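Vaginolysin (Gardnerella vaginalis, PDB 5IMY) probably binds cholesterol in host cell membranes and lyses them as a secreted pore-forming toxin of the cholesterol-dependent cytolysin family. Local coordinates at residues A[167-172]-A[212-217]; A[218-223]-A[258-263]; A[251-256]-A[353-358]; A[437-442]-A[461-466]. All blocks are in the same frame, centred on the assembly; numbering follows the deposited sequence.

How the contacts relate
Contacts 1, 2 and 3 lie in one antiparallel sheet: strand 208-223 pairs with 166-173 in contact 1 and, further on, with 253-261 in contact 2, and 253-261 in turn meets 347-354 in contact 3. The centres are about 15 Å apart for contacts 1 and 2 and about 19 Å for contacts 2 and 3. Contact 1 closes before contact 2 opens, whereas the segments of contacts 2 and 3 alternate along the chain; both use strand 253-261. Contact 4 comes last in sequence and sits in the C-terminal beta sandwich, centre to centre about 43 Å from contact 1 and about 64 Å from contact 3, consistent with the elongated build of these toxins.

Contact 1 (A[167-172]-A[212-217]); sequences MQYDSA and VNFKQT
M167 sets its thioether against the rim of the F214 ring: SD lies 3.6 Å from CD1 and 79° off the ring normal, a Met-aromatic contact at the edge. The M167 chain bends at chi2 and chi3 to get there, while its CG runs alongside Q216 CG at 3.7 Å. F214 CD1 also meets Y169 CB at 3.7 Å. With Y169 CG between the backbone N and the carbonyl carbon (chi1 64°), the ring leads away from strand 212-217, and its OH makes a weak hydrogen bond to E283 of helix 278-286, whose I286 packs on Y169, V212 and F214. The strands run antiparallel, at 173°, in what is by family the central sheet of the pore-forming domain; the helices between them probably correspond to the first bundle that relatives unfurl into a transmembrane hairpin. Backbone hydrogen bonds join Q168 with K215 and D170 with N213, both ways in each pair, K215 N to Q168 O measuring 3.0 Å. On the face of Q168 and K215 the two chains cross, NE2 of Q168 being 3.8 Å from CD of K215, and K215 NZ goes on to N78 OD1. S171 N bonds to an acidic side chain of another protein in the assembly.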
loop_
_atom_site.group_PDB
_atom_site.type_symbol
_atom_site.label_atom_id
_atom_site.label_comp_id
_atom_site.label_asym_id
_atom_site.label_seq_id
_atom_site.Cartn_x
_atom_site.Cartn_y
_atom_site.Cartn_z
ATOM N N MET A 167 -6.577 36.613 8.342
ATOM C CA MET A 167 -6.539 35.370 9.089
ATOM C C MET A 167 -5.534 34.417 8.460
ATOM O O MET A 167 -5.431 34.324 7.233
ATOM C CB MET A 167 -7.924 34.723 9.135
ATOM C CG MET A 167 -8.313 34.214 10.509
ATOM S SD MET A 167 -8.357 32.421 10.593
ATOM C CE MET A 167 -10.114 32.167 10.809
ATOM N N GLN A 168 -4.786 33.726 9.314
ATOM C CA GLN A 168 -3.845 32.706 8.886
ATOM C C GLN A 168 -3.877 31.586 9.910
ATOM O O GLN A 168 -4.015 31.841 11.111
ATOM C CB GLN A 168 -2.424 33.270 8.746
ATOM C CG GLN A 168 -1.730 33.555 10.071
ATOM C CD GLN A 168 -0.645 34.609 9.946
ATOM O OE1 GLN A 168 -0.206 34.937 8.843
ATOM N NE2 GLN A 168 -0.212 35.152 11.080
ATOM N N TYR A 169 -3.770 30.348 9.438
ATOM C CA TYR A 169 -3.842 29.197 10.322
ATOM C C TYR A 169 -2.790 28.177 9.924
ATOM O O TYR A 169 -2.459 28.024 8.746
ATOM C CB TYR A 169 -5.239 28.553 10.303
ATOM C CG TYR A 169 -5.642 27.968 8.966
ATOM C CD1 TYR A 169 -5.267 26.680 8.610
ATOM C CD2 TYR A 169 -6.411 28.697 8.070
ATOM C CE1 TYR A 169 -5.635 26.140 7.394
ATOM C CE2 TYR A 169 -6.786 28.165 6.851
ATOM C CZ TYR A 169 -6.394 26.885 6.520
ATOM O OH TYR A 169 -6.761 26.345 5.309
ATOM N N ASP A 170 -2.268 27.480 10.928
ATOM C CA ASP A 170 -1.307 26.405 10.738
ATOM C C ASP A 170 -1.865 25.143 11.376
ATOM O O ASP A 170 -2.263 25.158 12.546
ATOM C CB ASP A 170 0.051 26.763 11.346
ATOM C CG ASP A 170 0.655 28.007 10.728
ATOM O OD1 ASP A 170 1.304 27.891 9.669
ATOM O OD2 ASP A 170 0.479 29.103 11.301
ATOM N N SER A 171 -1.904 24.064 10.605
ATOM C CA SER A 171 -2.487 22.807 11.041
ATOM C C SER A 171 -1.405 21.751 11.202
ATOM O O SER A 171 -0.325 21.834 10.609
ATOM C CB SER A 171 -3.543 22.323 10.043
ATOM O OG SER A 171 -4.718 23.110 10.112
ATOM N N ALA A 172 -1.712 20.744 12.016
ATOM C CA ALA A 172 -0.819 19.610 12.193
ATOM C C ALA A 172 -1.573 18.503 12.907
ATOM O O ALA A 172 -2.390 18.772 13.791
ATOM C CB ALA A 172 0.433 19.997 12.989
ATOM N N VAL A 212 -4.707 23.069 15.440
ATOM C CA VAL A 212 -4.707 24.204 14.523
ATOM C C VAL A 212 -4.547 25.486 15.327
ATOM O O VAL A 212 -5.293 25.725 16.282
ATOM C CB VAL A 212 -5.997 24.252 13.680
ATOM C CG1 VAL A 212 -5.952 25.413 12.695
ATOM C CG2 VAL A 212 -6.199 22.934 12.946
ATOM N N ASN A 213 -3.575 26.305 14.939
ATOM C CA ASN A 213 -3.360 27.620 15.528
ATOM C C ASN A 213 -4.005 28.660 14.622
ATOM O O ASN A 213 -3.632 28.781 13.452
ATOM C CB ASN A 213 -1.864 27.898 15.696
ATOM C CG ASN A 213 -1.585 29.203 16.419
ATOM O OD1 ASN A 213 -2.392 29.669 17.223
ATOM N ND2 ASN A 213 -0.434 29.800 16.132
ATOM N N PHE A 214 -4.979 29.395 15.153
ATOM C CA PHE A 214 -5.650 30.455 14.411
ATOM C C PHE A 214 -5.130 31.806 14.876
ATOM O O PHE A 214 -5.118 32.091 16.079
ATOM C CB PHE A 214 -7.167 30.393 14.599
ATOM C CG PHE A 214 -7.826 29.273 13.857
ATOM C CD1 PHE A 214 -8.119 29.395 12.508
ATOM C CD2 PHE A 214 -8.161 28.098 14.505
ATOM C CE1 PHE A 214 -8.726 28.364 11.822
ATOM C CE2 PHE A 214 -8.770 27.066 13.825
ATOM C CZ PHE A 214 -9.054 27.197 12.481
ATOM N N LYS A 215 -4.702 32.631 13.924
ATOM C CA LYS A 215 -4.234 33.984 14.200
ATOM C C LYS A 215 -5.062 34.963 13.383
ATOM O O LYS A 215 -5.053 34.912 12.149
ATOM C CB LYS A 215 -2.748 34.133 13.870
ATOM C CG LYS A 215 -1.831 33.751 15.016
ATOM C CD LYS A 215 -0.379 33.696 14.582
ATOM C CE LYS A 215 0.524 33.374 15.757
ATOM N NZ LYS A 215 1.898 32.998 15.328
ATOM N N GLN A 216 -5.775 35.848 14.075
ATOM C CA GLN A 216 -6.550 36.912 13.447
ATOM C C GLN A 216 -5.842 38.230 13.739
ATOM O O GLN A 216 -5.820 38.691 14.886
ATOM C CB GLN A 216 -7.984 36.922 13.969
ATOM C CG GLN A 216 -8.639 35.549 13.969
ATOM C CD GLN A 216 -10.133 35.610 14.205
ATOM O OE1 GLN A 216 -10.601 35.492 15.339
ATOM N NE2 GLN A 216 -10.893 35.793 13.132
ATOM N N THR A 217 -5.253 38.826 12.706
ATOM C CA THR A 217 -4.484 40.056 12.844
ATOM C C THR A 217 -5.343 41.236 12.411
ATOM O O THR A 217 -5.779 41.301 11.258
ATOM C CB THR A 217 -3.203 39.994 12.011
ATOM O OG1 THR A 217 -2.399 38.891 12.444
ATOM C CG2 THR A 217 -2.400 41.285 12.153
#

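Contact 2 (A[218-223]-A[258-263]); sequences YYTVSV and NVAYGR
Y219 pairs with Y261 and V221 with V259 along antiparallel strands that run at 167° to one another, their axes within 4.6 Å. Y218 and Y219 both face Y261, a classic beta bulge: Y261 O takes the N-H of Y218 at 2.9 Å and, weakly, that of Y219. Both chains turn a corner here, at Y218 and G262, so strand 208-223 leaves its partner of contact 1 and joins strand 253-261; by family the corner probably marks the boundary between domain 1 and the pore-forming domain 3, in a bent sheet thought to flatten in relatives during pore formation. G262 has backbone angles of a kind glycine readily takes, and the Y218 ring lies close by, CD2 3.5 Å from the glycine CA. The planes of the Y219 and Y261 rings are only 18° apart, yet the rings are displaced with little overlap; what touches is Y219 CE1 on Y261 CB. The far part of the Y261 ring meets V221, CG2 standing 3.4 Å from CE2. V146 of helix 139-158 packs on V221 and Y261, and V150 of the same helix on Y219, whose buried OH has no polar partner in the model. The other face carries T220, A260, S222 and N258. N258 CG sits over its own backbone (chi1 78°), which swings the amide across to T220. There T220 CG2 lies 3.4 Å from N258 OD1.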
loop_
_atom_site.group_PDB
_atom_site.type_symbol
_atom_site.label_atom_id
_atom_site.label_comp_id
_atom_site.label_asym_id
_atom_site.label_seq_id
_atom_site.Cartn_x
_atom_site.Cartn_y
_atom_site.Cartn_z
ATOM N N TYR A 218 -5.576 42.169 13.335
ATOM C CA TYR A 218 -6.268 43.407 12.997
ATOM C C TYR A 218 -5.313 44.430 12.399
ATOM O O TYR A 218 -5.640 45.084 11.403
ATOM C CB TYR A 218 -6.937 43.990 14.240
ATOM C CG TYR A 218 -7.947 43.071 14.884
ATOM C CD1 TYR A 218 -8.923 42.432 14.131
ATOM C CD2 TYR A 218 -7.918 42.835 16.248
ATOM C CE1 TYR A 218 -9.844 41.589 14.724
ATOM C CE2 TYR A 218 -8.826 41.991 16.850
ATOM C CZ TYR A 218 -9.790 41.371 16.085
ATOM O OH TYR A 218 -10.697 40.534 16.690
ATOM N N TYR A 219 -4.134 44.581 12.995
ATOM C CA TYR A 219 -3.162 45.555 12.525
ATOM C C TYR A 219 -1.781 45.146 13.010
ATOM O O TYR A 219 -1.637 44.305 13.902
ATOM C CB TYR A 219 -3.507 46.970 13.009
ATOM C CG TYR A 219 -3.711 47.075 14.504
ATOM C CD1 TYR A 219 -2.632 47.239 15.364
ATOM C CD2 TYR A 219 -4.984 47.016 15.055
ATOM C CE1 TYR A 219 -2.817 47.338 16.731
ATOM C CE2 TYR A 219 -5.179 47.116 16.419
ATOM C CZ TYR A 219 -4.092 47.276 17.253
ATOM O OH TYR A 219 -4.281 47.373 18.613
ATOM N N THR A 220 -0.768 45.759 12.407
ATOM C CA THR A 220 0.624 45.451 12.695
ATOM C C THR A 220 1.360 46.740 13.024
ATOM O O THR A 220 1.232 47.733 12.303
ATOM C CB THR A 220 1.286 44.747 11.501
ATOM O OG1 THR A 220 0.675 43.466 11.303
ATOM C CG2 THR A 220 2.783 44.565 11.729
ATOM N N VAL A 221 2.118 46.722 14.116
ATOM C CA VAL A 221 2.991 47.829 14.487
ATOM C C VAL A 221 4.393 47.480 14.014
ATOM O O VAL A 221 4.954 46.454 14.415
ATOM C CB VAL A 221 2.965 48.089 16.002
ATOM C CG1 VAL A 221 3.912 49.231 16.362
ATOM C CG2 VAL A 221 1.545 48.401 16.460
ATOM N N SER A 222 4.959 48.333 13.166
ATOM C CA SER A 222 6.222 48.054 12.503
ATOM C C SER A 222 7.255 49.117 12.850
ATOM O O SER A 222 6.924 50.233 13.259
ATOM C CB SER A 222 6.037 47.984 10.982
ATOM O OG SER A 222 7.288 47.987 10.318
ATOM N N VAL A 223 8.518 48.745 12.676
ATOM C CA VAL A 223 9.654 49.623 12.928
ATOM C C VAL A 223 10.161 50.162 11.599
ATOM O O VAL A 223 10.174 49.449 10.589
ATOM C CB VAL A 223 10.767 48.871 13.686
ATOM C CG1 VAL A 223 12.082 49.638 13.627
ATOM C CG2 VAL A 223 10.350 48.637 15.132
ATOM N N ASN A 258 8.474 44.010 13.563
ATOM C CA ASN A 258 7.052 44.305 13.670
ATOM C C ASN A 258 6.402 43.327 14.638
ATOM O O ASN A 258 6.904 42.227 14.876
ATOM C CB ASN A 258 6.357 44.246 12.304
ATOM C CG ASN A 258 6.085 42.824 11.844
ATOM O OD1 ASN A 258 5.163 42.167 12.327
ATOM N ND2 ASN A 258 6.878 42.352 10.889
ATOM N N VAL A 259 5.273 43.758 15.194
ATOM C CA VAL A 259 4.457 42.945 16.085
ATOM C C VAL A 259 3.021 43.004 15.589
ATOM O O VAL A 259 2.482 44.093 15.362
ATOM C CB VAL A 259 4.548 43.427 17.546
ATOM C CG1 VAL A 259 3.540 42.688 18.429
ATOM C CG2 VAL A 259 5.958 43.231 18.077
ATOM N N ALA A 260 2.407 41.838 15.420
ATOM C CA ALA A 260 1.025 41.751 14.982
ATOM C C ALA A 260 0.100 41.756 16.191
ATOM O O ALA A 260 0.385 41.119 17.209
ATOM C CB ALA A 260 0.803 40.486 14.151
ATOM N N TYR A 261 -1.009 42.480 16.071
ATOM C CA TYR A 261 -1.988 42.602 17.139
ATOM C C TYR A 261 -3.319 42.031 16.677
ATOM O O TYR A 261 -3.723 42.223 15.525
ATOM C CB TYR A 261 -2.164 44.063 17.565
ATOM C CG TYR A 261 -0.969 44.631 18.293
ATOM C CD1 TYR A 261 -0.965 44.746 19.676
ATOM C CD2 TYR A 261 0.160 45.045 17.599
ATOM C CE1 TYR A 261 0.125 45.262 20.349
ATOM C CE2 TYR A 261 1.258 45.562 18.262
ATOM C CZ TYR A 261 1.235 45.668 19.638
ATOM O OH TYR A 261 2.324 46.181 20.304
ATOM N N GLY A 262 -3.995 41.329 17.579
ATOM C CA GLY A 262 -5.299 40.789 17.265
ATOM C C GLY A 262 -5.761 39.697 18.203
ATOM O O GLY A 262 -5.775 39.881 19.424
ATOM N N ARG A 263 -6.144 38.555 17.637
ATOM C CA ARG A 263 -6.773 37.480 18.390
ATOM C C ARG A 263 -6.142 36.158 17.983
ATOM O O ARG A 263 -6.007 35.876 16.789
ATOM C CB ARG A 263 -8.283 37.466 18.132
ATOM C CG ARG A 263 -9.116 36.791 19.202
ATOM C CD ARG A 263 -10.548 37.293 19.138
ATOM N NE ARG A 263 -11.493 36.374 19.767
ATOM C CZ ARG A 263 -12.072 35.350 19.146
ATOM N NH1 ARG A 263 -11.805 35.095 17.870
ATOM N NH2 ARG A 263 -12.922 34.573 19.805
#

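Contact 3 (A[251-256]-A[353-358]); sequences RPPVYV and SFVKDN
V254 and F354 form a non-hydrogen-bonded antiparallel pair, CA to CA 4.2 Å, next to the hydrogen-bonded pair Y255 and S353, whose N and O atoms bond in both directions. This is the end of the pairing between strands 253-261 and 347-354, in the part of the bent sheet that by family probably lies in domain 1, away from the pore-forming domain; beyond F354 the chain curls into a turn. V355 N at the start of that turn still bonds to P253 O, almost straight (179°) but from above the carbonyl plane. The same oxygen accepts a second bond from a water, which accepts the N-H of K356. V355 CG2 lies against P253 CB and also at the edge of the Y255 ring. V254 and F354 run alongside each other, CG1 3.5 Å from CD1. S353 CB stands over a face of the Y255 ring, 4.3 Å from its centroid, in a CH-pi contact, while S353 OG bonds to S257. Y255 CG is tucked over the main chain (chi1 66°), which carries the ring across S353 toward N358. There Y255 OH donates to N358 OD1 at 2.7 Å, with the amide and ring planes crossed steeply.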
loop_
_atom_site.group_PDB
_atom_site.type_symbol
_atom_site.label_atom_id
_atom_site.label_comp_id
_atom_site.label_asym_id
_atom_site.label_seq_id
_atom_site.Cartn_x
_atom_site.Cartn_y
_atom_site.Cartn_z
ATOM N N ARG A 251 26.477 34.945 18.451
ATOM C CA ARG A 251 25.134 35.329 18.889
ATOM C C ARG A 251 24.838 36.705 18.318
ATOM O O ARG A 251 24.909 37.719 19.022
ATOM C CB ARG A 251 25.029 35.325 20.415
ATOM C CG ARG A 251 25.122 33.935 21.027
ATOM C CD ARG A 251 25.612 33.975 22.457
ATOM N NE ARG A 251 26.955 34.542 22.549
ATOM C CZ ARG A 251 27.822 34.279 23.522
ATOM N NH1 ARG A 251 27.505 33.439 24.500
ATOM N NH2 ARG A 251 29.018 34.851 23.510
ATOM N N PRO A 252 24.509 36.781 17.032
ATOM C CA PRO A 252 24.348 38.085 16.383
ATOM C C PRO A 252 23.130 38.818 16.913
ATOM O O PRO A 252 22.267 38.216 17.568
ATOM C CB PRO A 252 24.180 37.730 14.897
ATOM C CG PRO A 252 24.608 36.304 14.774
ATOM C CD PRO A 252 24.310 35.672 16.085
ATOM N N PRO A 253 23.025 40.118 16.651
ATOM C CA PRO A 253 21.861 40.883 17.103
ATOM C C PRO A 253 20.711 40.883 16.109
ATOM O O PRO A 253 20.893 40.874 14.890
ATOM C CB PRO A 253 22.432 42.299 17.268
ATOM C CG PRO A 253 23.524 42.370 16.264
ATOM C CD PRO A 253 24.102 40.990 16.153
ATOM N N VAL A 254 19.500 40.897 16.665
ATOM C CA VAL A 254 18.270 41.017 15.895
ATOM C C VAL A 254 17.384 42.047 16.581
ATOM O O VAL A 254 17.561 42.367 17.760
ATOM C CB VAL A 254 17.521 39.673 15.758
ATOM C CG1 VAL A 254 18.428 38.618 15.155
ATOM C CG2 VAL A 254 16.990 39.205 17.107
ATOM N N TYR A 255 16.411 42.561 15.831
ATOM C CA TYR A 255 15.438 43.487 16.389
ATOM C C TYR A 255 14.041 43.116 15.914
ATOM O O TYR A 255 13.850 42.642 14.790
ATOM C CB TYR A 255 15.749 44.945 16.019
ATOM C CG TYR A 255 15.631 45.276 14.546
ATOM C CD1 TYR A 255 14.478 45.859 14.033
ATOM C CD2 TYR A 255 16.680 45.022 13.674
ATOM C CE1 TYR A 255 14.373 46.172 12.689
ATOM C CE2 TYR A 255 16.583 45.332 12.330
ATOM C CZ TYR A 255 15.430 45.906 11.845
ATOM O OH TYR A 255 15.337 46.212 10.508
ATOM N N VAL A 256 13.067 43.332 16.795
ATOM C CA VAL A 256 11.666 43.078 16.485
ATOM C C VAL A 256 11.211 44.093 15.445
ATOM O O VAL A 256 10.907 45.243 15.779
ATOM C CB VAL A 256 10.798 43.148 17.754
ATOM C CG1 VAL A 256 9.343 42.818 17.432
ATOM C CG2 VAL A 256 11.345 42.203 18.823
ATOM N N SER A 353 14.264 40.748 12.789
ATOM C CA SER A 353 15.130 40.961 11.642
ATOM C C SER A 353 16.554 41.176 12.134
ATOM O O SER A 353 16.775 41.720 13.220
ATOM C CB SER A 353 14.673 42.166 10.810
ATOM O OG SER A 353 13.359 41.975 10.317
ATOM N N PHE A 354 17.518 40.739 11.331
ATOM C CA PHE A 354 18.919 40.884 11.701
ATOM C C PHE A 354 19.345 42.344 11.619
ATOM O O PHE A 354 18.994 43.061 10.680
ATOM C CB PHE A 354 19.806 40.036 10.791
ATOM C CG PHE A 354 19.724 38.560 11.064
ATOM C CD1 PHE A 354 20.274 38.024 12.216
ATOM C CD2 PHE A 354 19.110 37.706 10.161
ATOM C CE1 PHE A 354 20.206 36.668 12.470
ATOM C CE2 PHE A 354 19.039 36.349 10.408
ATOM C CZ PHE A 354 19.588 35.828 11.564
ATOM N N VAL A 355 20.114 42.783 12.617
ATOM C CA VAL A 355 20.611 44.155 12.628
ATOM C C VAL A 355 21.578 44.381 11.472
ATOM O O VAL A 355 21.618 45.467 10.882
ATOM C CB VAL A 355 21.274 44.466 13.983
ATOM C CG1 VAL A 355 21.933 45.845 13.967
ATOM C CG2 VAL A 355 20.248 44.377 15.105
ATOM N N LYS A 356 22.365 43.360 11.126
ATOM C CA LYS A 356 23.421 43.532 10.133
ATOM C C LYS A 356 22.860 44.024 8.804
ATOM O O LYS A 356 23.375 44.983 8.218
ATOM C CB LYS A 356 24.177 42.215 9.942
ATOM C CG LYS A 356 25.354 42.314 8.972
ATOM C CD LYS A 356 25.428 41.124 8.023
ATOM C CE LYS A 356 26.240 39.971 8.596
ATOM N NZ LYS A 356 27.278 39.520 7.625
ATOM N N ASP A 357 21.805 43.374 8.304
ATOM C CA ASP A 357 21.283 43.668 6.974
ATOM C C ASP A 357 19.770 43.859 6.951
ATOM O O ASP A 357 19.188 43.942 5.863
ATOM C CB ASP A 357 21.674 42.555 5.996
ATOM C CG ASP A 357 21.269 41.179 6.486
ATOM O OD1 ASP A 357 20.426 41.101 7.405
ATOM O OD2 ASP A 357 21.792 40.179 5.952
ATOM N N ASN A 358 19.117 43.929 8.110
ATOM C CA ASN A 358 17.677 44.156 8.193
ATOM C C ASN A 358 16.872 43.048 7.521
ATOM O O ASN A 358 15.687 43.235 7.217
ATOM C CB ASN A 358 17.300 45.516 7.593
ATOM C CG ASN A 358 18.015 46.667 8.272
ATOM O OD1 ASN A 358 17.717 47.006 9.417
ATOM N ND2 ASN A 358 18.961 47.277 7.567
HETATM O O HOH W 1 22.981 40.881 12.837
#

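Contact 4 (A[437-442]-A[461-466]); sequences VRNLRI and RSDLPL
R441 lays a face of its guanidinium on S462, whose CB stands 3.4 Å above the plane, over its centre, with CZ and NH1 of R441 the closest atoms. The R441 chain kinks away from full extension at chi3 (-138°) to bring the group there, and an aromatic side chain of another protein in the assembly also packs on R441. The N439 and D463 side chains extend together, their amide and carboxylate planes 83° apart. Their OD1 atoms are only 2.9 Å apart; both are acceptors, so no hydrogen bond joins them and the approach is probably unfavourable. N439 ND2 bonds to D399. Both chains turn a corner at these two residues, each with positive phi, and a water spans the gap, accepting the N-H of D463 and donating weakly to N439 O. The segments belong to the C-terminal beta sandwich, where strand 460-464 borders a four-stranded antiparallel sheet beside 440-443; the chain between them contains a tryptophan-bearing sequence matching the family's undecapeptide, which relatives use at the membrane. I442 and R461 form a hydrogen-bonded pair, I442 N to R461 O measuring 3.0 Å. On the face opposite R441, L440 and L464 cross obliquely, CB of L440 to CD2 of L464 3.9 Å. I442 points to the same side and packs on I472 of strand 469-475, in the other sheet of the sandwich.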
loop_
_atom_site.group_PDB
_atom_site.type_symbol
_atom_site.label_atom_id
_atom_site.label_comp_id
_atom_site.label_asym_id
_atom_site.label_seq_id
_atom_site.Cartn_x
_atom_site.Cartn_y
_atom_site.Cartn_z
ATOM N N VAL A 437 -14.069 -4.988 -0.880
ATOM C CA VAL A 437 -14.333 -5.472 -2.227
ATOM C C VAL A 437 -14.919 -4.334 -3.057
ATOM O O VAL A 437 -15.599 -3.440 -2.540
ATOM C CB VAL A 437 -15.274 -6.691 -2.229
ATOM C CG1 VAL A 437 -14.782 -7.764 -1.266
ATOM C CG2 VAL A 437 -16.690 -6.286 -1.890
ATOM N N ARG A 438 -14.658 -4.374 -4.361
ATOM C CA ARG A 438 -15.089 -3.324 -5.271
ATOM C C ARG A 438 -15.797 -3.938 -6.470
ATOM O O ARG A 438 -15.644 -5.124 -6.772
ATOM C CB ARG A 438 -13.902 -2.476 -5.752
ATOM C CG ARG A 438 -13.117 -1.790 -4.639
ATOM C CD ARG A 438 -11.983 -0.959 -5.217
ATOM N NE ARG A 438 -11.073 -0.445 -4.193
ATOM C CZ ARG A 438 -11.113 0.784 -3.679
ATOM N NH1 ARG A 438 -12.023 1.662 -4.083
ATOM N NH2 ARG A 438 -10.232 1.141 -2.753
ATOM N N ASN A 439 -16.587 -3.107 -7.146
ATOM C CA ASN A 439 -17.212 -3.471 -8.415
ATOM C C ASN A 439 -17.996 -4.778 -8.296
ATOM O O ASN A 439 -17.784 -5.734 -9.047
ATOM C CB ASN A 439 -16.156 -3.558 -9.517
ATOM C CG ASN A 439 -15.280 -2.323 -9.575
ATOM O OD1 ASN A 439 -15.776 -1.204 -9.710
ATOM N ND2 ASN A 439 -13.971 -2.517 -9.453
ATOM N N LEU A 440 -18.915 -4.812 -7.336
ATOM C CA LEU A 440 -19.777 -5.972 -7.162
ATOM C C LEU A 440 -20.694 -6.140 -8.370
ATOM O O LEU A 440 -21.236 -5.165 -8.898
ATOM C CB LEU A 440 -20.604 -5.825 -5.882
ATOM C CG LEU A 440 -21.411 -7.041 -5.420
ATOM C CD1 LEU A 440 -20.503 -8.141 -4.888
ATOM C CD2 LEU A 440 -22.422 -6.629 -4.362
ATOM N N ARG A 441 -20.863 -7.386 -8.807
ATOM C CA ARG A 441 -21.668 -7.721 -9.976
ATOM C C ARG A 441 -22.685 -8.786 -9.596
ATOM O O ARG A 441 -22.393 -9.661 -8.777
ATOM C CB ARG A 441 -20.786 -8.226 -11.120
ATOM C CG ARG A 441 -20.894 -7.416 -12.395
ATOM C CD ARG A 441 -19.798 -7.794 -13.380
ATOM N NE ARG A 441 -19.231 -6.613 -14.026
ATOM C CZ ARG A 441 -19.704 -6.058 -15.137
ATOM N NH1 ARG A 441 -20.764 -6.571 -15.749
ATOM N NH2 ARG A 441 -19.113 -4.983 -15.640
ATOM N N ILE A 442 -23.882 -8.707 -10.178
ATOM C CA ILE A 442 -24.952 -9.659 -9.874
ATOM C C ILE A 442 -25.803 -9.866 -11.122
ATOM O O ILE A 442 -26.263 -8.899 -11.739
ATOM C CB ILE A 442 -25.832 -9.188 -8.697
ATOM C CG1 ILE A 442 -24.987 -8.965 -7.437
ATOM C CG2 ILE A 442 -26.926 -10.216 -8.414
ATOM C CD1 ILE A 442 -25.745 -8.355 -6.276
ATOM N N ARG A 461 -27.056 -6.237 -13.046
ATOM C CA ARG A 461 -26.528 -4.979 -12.535
ATOM C C ARG A 461 -25.058 -5.139 -12.177
ATOM O O ARG A 461 -24.616 -6.205 -11.740
ATOM C CB ARG A 461 -27.321 -4.495 -11.314
ATOM C CG ARG A 461 -28.226 -3.314 -11.625
ATOM C CD ARG A 461 -29.405 -3.214 -10.672
ATOM N NE ARG A 461 -29.110 -2.406 -9.492
ATOM C CZ ARG A 461 -29.069 -1.077 -9.487
ATOM N NH1 ARG A 461 -29.292 -0.395 -10.604
ATOM N NH2 ARG A 461 -28.799 -0.426 -8.365
ATOM N N SER A 462 -24.307 -4.054 -12.365
ATOM C CA SER A 462 -22.865 -4.049 -12.168
ATOM C C SER A 462 -22.458 -2.756 -11.478
ATOM O O SER A 462 -23.270 -1.847 -11.282
ATOM C CB SER A 462 -22.121 -4.189 -13.501
ATOM O OG SER A 462 -22.418 -3.100 -14.358
ATOM N N ASP A 463 -21.176 -2.686 -11.107
ATOM C CA ASP A 463 -20.588 -1.489 -10.515
ATOM C C ASP A 463 -21.509 -0.853 -9.480
ATOM O O ASP A 463 -21.632 0.375 -9.429
ATOM C CB ASP A 463 -20.250 -0.471 -11.610
ATOM C CG ASP A 463 -18.945 -0.781 -12.314
ATOM O OD1 ASP A 463 -17.951 -1.081 -11.619
ATOM O OD2 ASP A 463 -18.913 -0.723 -13.561
ATOM N N LEU A 464 -22.172 -1.692 -8.627
ATOM C CA LEU A 464 -23.110 -1.091 -7.690
ATOM C C LEU A 464 -22.512 -1.045 -6.287
ATOM O O LEU A 464 -21.792 -1.967 -5.886
ATOM C CB LEU A 464 -24.435 -1.855 -7.670
ATOM C CG LEU A 464 -24.594 -3.182 -6.925
ATOM C CD1 LEU A 464 -26.062 -3.582 -6.956
ATOM C CD2 LEU A 464 -23.743 -4.288 -7.518
ATOM N N PRO A 465 -22.806 0.015 -5.532
ATOM C CA PRO A 465 -22.082 0.257 -4.279
ATOM C C PRO A 465 -22.246 -0.885 -3.289
ATOM O O PRO A 465 -23.150 -1.716 -3.393
ATOM C CB PRO A 465 -22.720 1.547 -3.748
ATOM C CG PRO A 465 -24.077 1.575 -4.361
ATOM C CD PRO A 465 -23.913 0.968 -5.720
ATOM N N LEU A 466 -21.346 -0.909 -2.306
ATOM C CA LEU A 466 -21.403 -1.874 -1.216
ATOM C C LEU A 466 -22.107 -1.219 -0.036
ATOM O O LEU A 466 -21.574 -0.289 0.576
ATOM C CB LEU A 466 -20.010 -2.349 -0.815
ATOM C CG LEU A 466 -19.987 -3.810 -0.363
ATOM C CD1 LEU A 466 -19.132 -4.593 -1.316
ATOM C CD2 LEU A 466 -19.493 -3.968 1.068
HETATM O O HOH W 2 -19.029 -4.536 -11.501
#